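Local structure of gamma tubulin complex adapter mto2 (Schizosaccharomyces pombe, 6GDJ) at residues 13-17 / 29-33; 5-9 / 52-56. The protein acts with mto1 to promote nucleation of at least a subset of cytoplasmic microtubules by recruiting the gamma-tubulin complex to microtubule-organising centres, the chain being its twin-cysteine dimerisation domain. The contacts are given in a common frame with arbitrary orientation. Numbering follows the deposited sequence.

How the contacts relate
Both contacts use helix 5-17, which packs on helix 23-42 in contact 1 and on helix 46-72 in contact 2. Segments 13-17 and 29-33 run antiparallel at 167°, their axes 11.6 Å apart; segments 5-9 and 52-56 run near-parallel at 18°, 8.0 Å apart. Contact 1 is buried, R17 being its exposed touching residue, whereas contact 2 is partly buried. Large side chains and a salt bridge at the exposed margin span the wider gap; the narrower one is closed by small C52 and A56 against backbone, with M9 laid between the helices. The contacts, centred about 10 Å apart, join where V33 CG1 lies 3.8 Å from M9 CE. Both also reach the second subunit.

Contact 1: residues 13-17 / 29-33; sequences LMRLR and VEQAV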
ATOM      1  N   LEU A  13       9.559   1.185   4.984  1.00 15.04           N
ATOM      2  CA  LEU A  13       8.755   2.328   5.435  1.00 16.07           C
ATOM      3  C   LEU A  13       9.619   3.405   6.073  1.00 16.47           C
ATOM      4  O   LEU A  13       9.454   4.576   5.809  1.00 16.09           O
ATOM      5  CB  LEU A  13       7.712   1.870   6.401  1.00 17.80           C
ATOM      6  CG  LEU A  13       6.878   2.973   7.049  1.00 18.08           C
ATOM      7  CD1 LEU A  13       6.192   3.829   6.007  1.00 19.40           C
ATOM      8  CD2 LEU A  13       5.945   2.347   8.038  1.00 20.07           C
ATOM      9  N   MET A  14      10.577   2.967   6.883  1.00 15.92           N
ATOM     10  CA  MET A  14      11.464   3.938   7.514  1.00 16.62           C
ATOM     11  C   MET A  14      12.225   4.744   6.455  1.00 17.20           C
ATOM     12  O   MET A  14      12.424   5.958   6.595  1.00 18.10           O
ATOM     13  CB  MET A  14      12.404   3.202   8.460  1.00 16.04           C
ATOM     14  CG  MET A  14      11.709   2.722   9.707  1.00 19.31           C
ATOM     15  SD  MET A  14      12.700   1.733  10.837  1.00 25.32           S
ATOM     16  CE  MET A  14      13.753   2.985  11.428  1.00 30.13           C
ATOM     17  N   ARG A  15      12.706   4.054   5.387  1.00 16.37           N
ATOM     18  CA  ARG A  15      13.331   4.740   4.304  1.00 15.82           C
ATOM     19  C   ARG A  15      12.365   5.744   3.622  1.00 15.68           C
ATOM     20  O   ARG A  15      12.727   6.876   3.347  1.00 16.94           O
ATOM     21  CB  ARG A  15      13.974   3.781   3.347  1.00 16.12           C
ATOM     22  CG  ARG A  15      15.133   3.027   3.953  1.00 18.45           C
ATOM     23  CD  ARG A  15      15.674   1.985   2.966  1.00 19.00           C
ATOM     24  NE  ARG A  15      16.294   2.583   1.798  1.00 19.70           N
ATOM     25  CZ  ARG A  15      16.434   1.955   0.619  1.00 19.93           C
ATOM     26  NH1 ARG A  15      16.099   0.700   0.492  1.00 19.73           N
ATOM     27  NH2 ARG A  15      16.937   2.592  -0.383  1.00 21.74           N
ATOM     28  N   LEU A  16      11.145   5.275   3.308  1.00 16.31           N
ATOM     29  CA  LEU A  16      10.183   6.171   2.662  1.00 15.68           C
ATOM     30  C   LEU A  16       9.929   7.432   3.465  1.00 16.28           C
ATOM     31  O   LEU A  16       9.883   8.489   2.893  1.00 16.22           O
ATOM     32  CB  LEU A  16       8.882   5.404   2.493  1.00 16.94           C
ATOM     33  CG  LEU A  16       7.720   6.217   1.912  1.00 17.53           C
ATOM     34  CD1 LEU A  16       8.104   6.838   0.577  1.00 19.27           C
ATOM     35  CD2 LEU A  16       6.435   5.367   1.879  1.00 19.06           C
ATOM     36  N   ARG A  17       9.869   7.327   4.793  1.00 15.06           N
ATOM     37  CA  ARG A  17       9.550   8.522   5.602  1.00 16.32           C
ATOM     38  C   ARG A  17      10.584   9.596   5.417  1.00 18.59           C
ATOM     39  O   ARG A  17      10.285  10.766   5.472  1.00 19.45           O
ATOM     40  CB  ARG A  17       9.530   8.154   7.086  1.00 16.50           C
ATOM     41  CG  ARG A  17       8.442   7.317   7.546  1.00 17.96           C
ATOM     42  CD  ARG A  17       8.636   7.014   9.003  1.00 27.44           C
ATOM     43  NE  ARG A  17       7.632   6.149   9.497  1.00 22.34           N
ATOM     44  CZ  ARG A  17       7.802   5.242  10.451  1.00 23.46           C
ATOM     45  NH1 ARG A  17       9.012   5.061  11.029  1.00 27.78           N
ATOM     46  NH2 ARG A  17       6.808   4.436  10.789  1.00 26.64           N
ATOM     47  N   VAL A  29      -0.278   4.564   3.809  1.00 14.63           N
ATOM     48  CA  VAL A  29       0.810   3.564   3.811  1.00 15.08           C
ATOM     49  C   VAL A  29       1.143   3.184   5.221  1.00 16.02           C
ATOM     50  O   VAL A  29       1.249   2.033   5.521  1.00 15.60           O
ATOM     51  CB  VAL A  29       2.062   4.101   3.083  1.00 16.10           C
ATOM     52  CG1 VAL A  29       3.205   3.121   3.309  1.00 18.60           C
ATOM     53  CG2 VAL A  29       1.804   4.297   1.591  1.00 17.32           C
ATOM     54  N   GLU A  30       1.303   4.189   6.088  1.00 15.45           N
ATOM     55  CA  GLU A  30       1.595   3.848   7.491  1.00 17.29           C
ATOM     56  C   GLU A  30       0.509   3.005   8.163  1.00 16.44           C
ATOM     57  O   GLU A  30       0.767   2.068   8.912  1.00 16.21           O
ATOM     58  CB  GLU A  30       1.766   5.138   8.289  1.00 18.48           C
ATOM     59  CG  GLU A  30       2.980   5.971   7.888  1.00 21.95           C
ATOM     60  CD  GLU A  30       4.153   5.879   8.818  1.00 27.99           C
ATOM     61  OE1 GLU A  30       4.134   4.987   9.701  1.00 30.26           O
ATOM     62  OE2 GLU A  30       5.138   6.628   8.507  1.00 27.19           O
ATOM     63  N   GLN A  31      -0.726   3.351   7.861  1.00 16.03           N
ATOM     64  CA  GLN A  31      -1.841   2.623   8.462  1.00 16.34           C
ATOM     65  C   GLN A  31      -1.869   1.161   7.930  1.00 15.30           C
ATOM     66  O   GLN A  31      -2.061   0.236   8.697  1.00 15.96           O
ATOM     67  CB  GLN A  31      -3.155   3.348   8.202  1.00 19.49           C
ATOM     68  CG  GLN A  31      -3.250   4.693   8.856  1.00 20.66           C
ATOM     69  CD  GLN A  31      -3.583   4.615  10.274  1.00 22.71           C
ATOM     70  OE1 GLN A  31      -3.574   3.520  10.853  1.00 27.49           O
ATOM     71  NE2 GLN A  31      -3.928   5.777  10.877  1.00 21.78           N
ATOM     72  N   ALA A  32      -1.620   1.023   6.618  1.00 15.32           N
ATOM     73  CA  ALA A  32      -1.597  -0.346   6.040  1.00 16.33           C
ATOM     74  C   ALA A  32      -0.474  -1.211   6.634  1.00 16.41           C
ATOM     75  O   ALA A  32      -0.679  -2.339   6.991  1.00 15.93           O
ATOM     76  CB  ALA A  32      -1.488  -0.306   4.549  1.00 17.21           C
ATOM     77  N   VAL A  33       0.689  -0.603   6.758  1.00 15.21           N
ATOM     78  CA  VAL A  33       1.825  -1.293   7.353  1.00 15.62           C
ATOM     79  C   VAL A  33       1.511  -1.687   8.780  1.00 15.54           C
ATOM     80  O   VAL A  33       1.783  -2.783   9.211  1.00 16.74           O
ATOM     81  CB  VAL A  33       3.100  -0.465   7.256  1.00 16.08           C
ATOM     82  CG1 VAL A  33       4.231  -1.072   8.126  1.00 17.74           C
ATOM     83  CG2 VAL A  33       3.572  -0.406   5.840  1.00 16.94           C
TER
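Two leucines of segment 13-17 and two valines of segment 29-33 make the apolar part of this contact, and an arginine-glutamate pair closes its outer side. L13 and L16 share one rotamer, chi1 t and chi2 p, and their CA-to-CB bonds point toward the other helix. L13 has the most surface covered, 71 Å²: its CD1 lies 4.1 Å from V29 CG1, while its CD2 is 3.8 Å from V33 CG1. L16 CD2 lies 4.2 Å from V29 CG1, the methyl that L13 CD1 also meets. The axes of the two segments run antiparallel at 167° and approach to 11.6 Å, a separation bridged by these side chains. Helices 5-17, 23-42 and 46-72 pack as the three helices of the subunit, and this contact joins the first two; C59 of the third touches both L16 and V29, and V29 also packs on L58 of the second subunit. R17 and E30 both leave their helices sideways. An m, t, t course for chi1 to chi3 extends the arginine, and chi1 m with chi2 near -103° bends the glutamate to meet it. The result is a bidentate salt bridge, R17 NE to E30 OE2 at 2.7 Å and R17 NH2 to E30 OE1 at 2.9 Å, with N-H...O angles of 170° and 167°. E30 OE1 also sits 3.6 Å from L13 CD2, so the carboxylate borders the apolar layer.

Contact 2: residues 5-9 / 52-56; sequences PLSTM and CRSLA
Segments 5-9 and 52-56 are both alpha-helical, with phi/psi near -60/-42, and run almost parallel at a crossing angle of +18° and an axis separation of 8.0 Å. The register pairs P5 with C52 (CA to CA 5.6 Å) and M9 with A56 (CA to CA 4.1 Å), one helical turn further on. M9, with 83 Å² covered, leaves sideways in a t, t, p rotamer and runs obliquely back toward the N-terminal end of segment 52-56, so that its CE lies 3.7 Å from C52 SG; its SD is 3.9 Å from L55 CD1 and its CB 3.7 Å from C52 O. C52 (70 Å²) points toward the other helix with chi1 m; its CB is 3.8 Å from both P5 CB and P5 O. P5 (55 Å²), in the first turn of its helix, also has CG 3.9 Å from R53 NH1. At A56 the methyl allows backbone-level approach, CB standing 3.7 Å from M9 CA and 3.8 Å from T8 O. T8 OG1, at chi1 p, donates to P5 O at 2.9 Å within its own helix. This close approach at A56 joins the first and last helices of the all-helical dimerisation domain; V33 and A36 of helix 23-42 also touch M9, and L55 packs on A32 of the second subunit. Apolar and sulphur contacts without a polar bond between the segments are consistent with cohesion by van der Waals packing and burial.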
ATOM      1  N   PRO A   5       9.846 -11.047   6.394  1.00 25.60           N
ATOM      2  CA  PRO A   5       9.030 -10.054   5.671  1.00 24.16           C
ATOM      3  C   PRO A   5       8.651  -8.815   6.514  1.00 22.35           C
ATOM      4  O   PRO A   5       8.649  -7.704   5.987  1.00 24.19           O
ATOM      5  CB  PRO A   5       7.799 -10.861   5.260  1.00 28.99           C
ATOM      6  CG  PRO A   5       8.325 -12.225   5.105  1.00 35.19           C
ATOM      7  CD  PRO A   5       9.297 -12.406   6.228  1.00 34.36           C
ATOM      8  N   LEU A   6       8.320  -9.018   7.779  1.00 21.93           N
ATOM      9  CA  LEU A   6       8.027  -7.908   8.676  1.00 23.22           C
ATOM     10  C   LEU A   6       9.151  -6.869   8.720  1.00 22.73           C
ATOM     11  O   LEU A   6       8.921  -5.653   8.581  1.00 22.32           O
ATOM     12  CB  LEU A   6       7.762  -8.460  10.053  1.00 27.91           C
ATOM     13  CG  LEU A   6       7.672  -7.490  11.207  1.00 31.09           C
ATOM     14  CD1 LEU A   6       6.525  -6.590  10.922  1.00 32.99           C
ATOM     15  CD2 LEU A   6       7.445  -8.271  12.521  1.00 39.25           C
ATOM     16  N   SER A   7      10.384  -7.360   8.883  1.00 22.00           N
ATOM     17  CA  SER A   7      11.550  -6.486   8.861  1.00 21.77           C
ATOM     18  C   SER A   7      11.832  -5.768   7.585  1.00 20.21           C
ATOM     19  O   SER A   7      12.167  -4.599   7.602  1.00 21.90           O
ATOM     20  CB  SER A   7      12.776  -7.290   9.256  1.00 30.10           C
ATOM     21  OG  SER A   7      12.463  -7.835  10.491  1.00 40.47           O
ATOM     22  N   THR A   8      11.607  -6.426   6.454  1.00 20.89           N
ATOM     23  CA  THR A   8      11.772  -5.797   5.125  1.00 20.52           C
ATOM     24  C   THR A   8      10.801  -4.634   4.943  1.00 18.11           C
ATOM     25  O   THR A   8      11.159  -3.596   4.447  1.00 18.63           O
ATOM     26  CB  THR A   8      11.691  -6.795   3.947  1.00 24.67           C
ATOM     27  OG1 THR A   8      10.412  -7.334   3.763  1.00 35.06           O
ATOM     28  CG2 THR A   8      12.675  -7.891   4.210  1.00 24.74           C
ATOM     29  N   MET A   9       9.591  -4.873   5.430  1.00 19.26           N
ATOM     30  CA  MET A   9       8.536  -3.872   5.346  1.00 17.26           C
ATOM     31  C   MET A   9       8.834  -2.649   6.276  1.00 17.14           C
ATOM     32  O   MET A   9       8.753  -1.502   5.827  1.00 16.70           O
ATOM     33  CB  MET A   9       7.196  -4.509   5.708  1.00 16.93           C
ATOM     34  CG  MET A   9       6.041  -3.554   5.741  1.00 17.12           C
ATOM     35  SD  MET A   9       4.463  -4.378   6.189  1.00 17.58           S
ATOM     36  CE  MET A   9       4.774  -4.827   7.886  1.00 17.97           C
ATOM     37  N   CYS A  52       3.194  -8.378   3.522  1.00 16.46           N
ATOM     38  CA  CYS A  52       4.305  -7.572   3.995  1.00 16.92           C
ATOM     39  C   CYS A  52       5.337  -7.318   2.921  1.00 17.40           C
ATOM     40  O   CYS A  52       5.828  -6.218   2.778  1.00 17.14           O
ATOM     41  CB  CYS A  52       4.991  -8.244   5.186  1.00 18.73           C
ATOM     42  SG  CYS A  52       3.996  -8.293   6.724  1.00 20.92           S
ATOM     43  N   ARG A  53       5.668  -8.357   2.112  1.00 17.55           N
ATOM     44  CA  ARG A  53       6.587  -8.146   0.999  1.00 19.39           C
ATOM     45  C   ARG A  53       6.051  -7.149  -0.013  1.00 17.95           C
ATOM     46  O   ARG A  53       6.802  -6.284  -0.503  1.00 18.63           O
ATOM     47  CB  ARG A  53       6.917  -9.494   0.280  1.00 20.89           C
ATOM     48  CG  ARG A  53       7.777 -10.431   1.120  1.00 26.23           C
ATOM     49  CD  ARG A  53       8.361 -11.545   0.235  1.00 32.60           C
ATOM     50  NE  ARG A  53       7.253 -12.420  -0.127  1.00 43.71           N
ATOM     51  CZ  ARG A  53       6.800 -13.458   0.587  1.00 39.82           C
ATOM     52  NH1 ARG A  53       7.397 -13.866   1.706  1.00 53.32           N
ATOM     53  NH2 ARG A  53       5.746 -14.102   0.130  1.00 45.87           N
ATOM     54  N   SER A  54       4.716  -7.209  -0.281  1.00 17.93           N
ATOM     55  CA  SER A  54       4.137  -6.256  -1.185  1.00 15.56           C
ATOM     56  C   SER A  54       4.144  -4.798  -0.669  1.00 16.11           C
ATOM     57  O   SER A  54       4.403  -3.906  -1.420  1.00 15.57           O
ATOM     58  CB  SER A  54       2.764  -6.641  -1.627  1.00 19.28           C
ATOM     59  OG  SER A  54       1.827  -6.555  -0.614  1.00 25.01           O
ATOM     60  N   LEU A  55       3.946  -4.614   0.639  1.00 15.82           N
ATOM     61  CA  LEU A  55       4.039  -3.297   1.172  1.00 15.61           C
ATOM     62  C   LEU A  55       5.427  -2.779   1.217  1.00 16.05           C
ATOM     63  O   LEU A  55       5.649  -1.605   0.942  1.00 16.10           O
ATOM     64  CB  LEU A  55       3.360  -3.290   2.534  1.00 15.16           C
ATOM     65  CG  LEU A  55       1.847  -3.477   2.571  1.00 16.07           C
ATOM     66  CD1 LEU A  55       1.268  -3.646   3.991  1.00 17.23           C
ATOM     67  CD2 LEU A  55       1.155  -2.359   1.797  1.00 17.42           C
ATOM     68  N   ALA A  56       6.390  -3.680   1.457  1.00 16.26           N
ATOM     69  CA  ALA A  56       7.812  -3.256   1.369  1.00 17.42           C
ATOM     70  C   ALA A  56       8.129  -2.751  -0.036  1.00 16.11           C
ATOM     71  O   ALA A  56       8.697  -1.718  -0.258  1.00 16.69           O
ATOM     72  CB  ALA A  56       8.726  -4.402   1.699  1.00 18.58           C
TER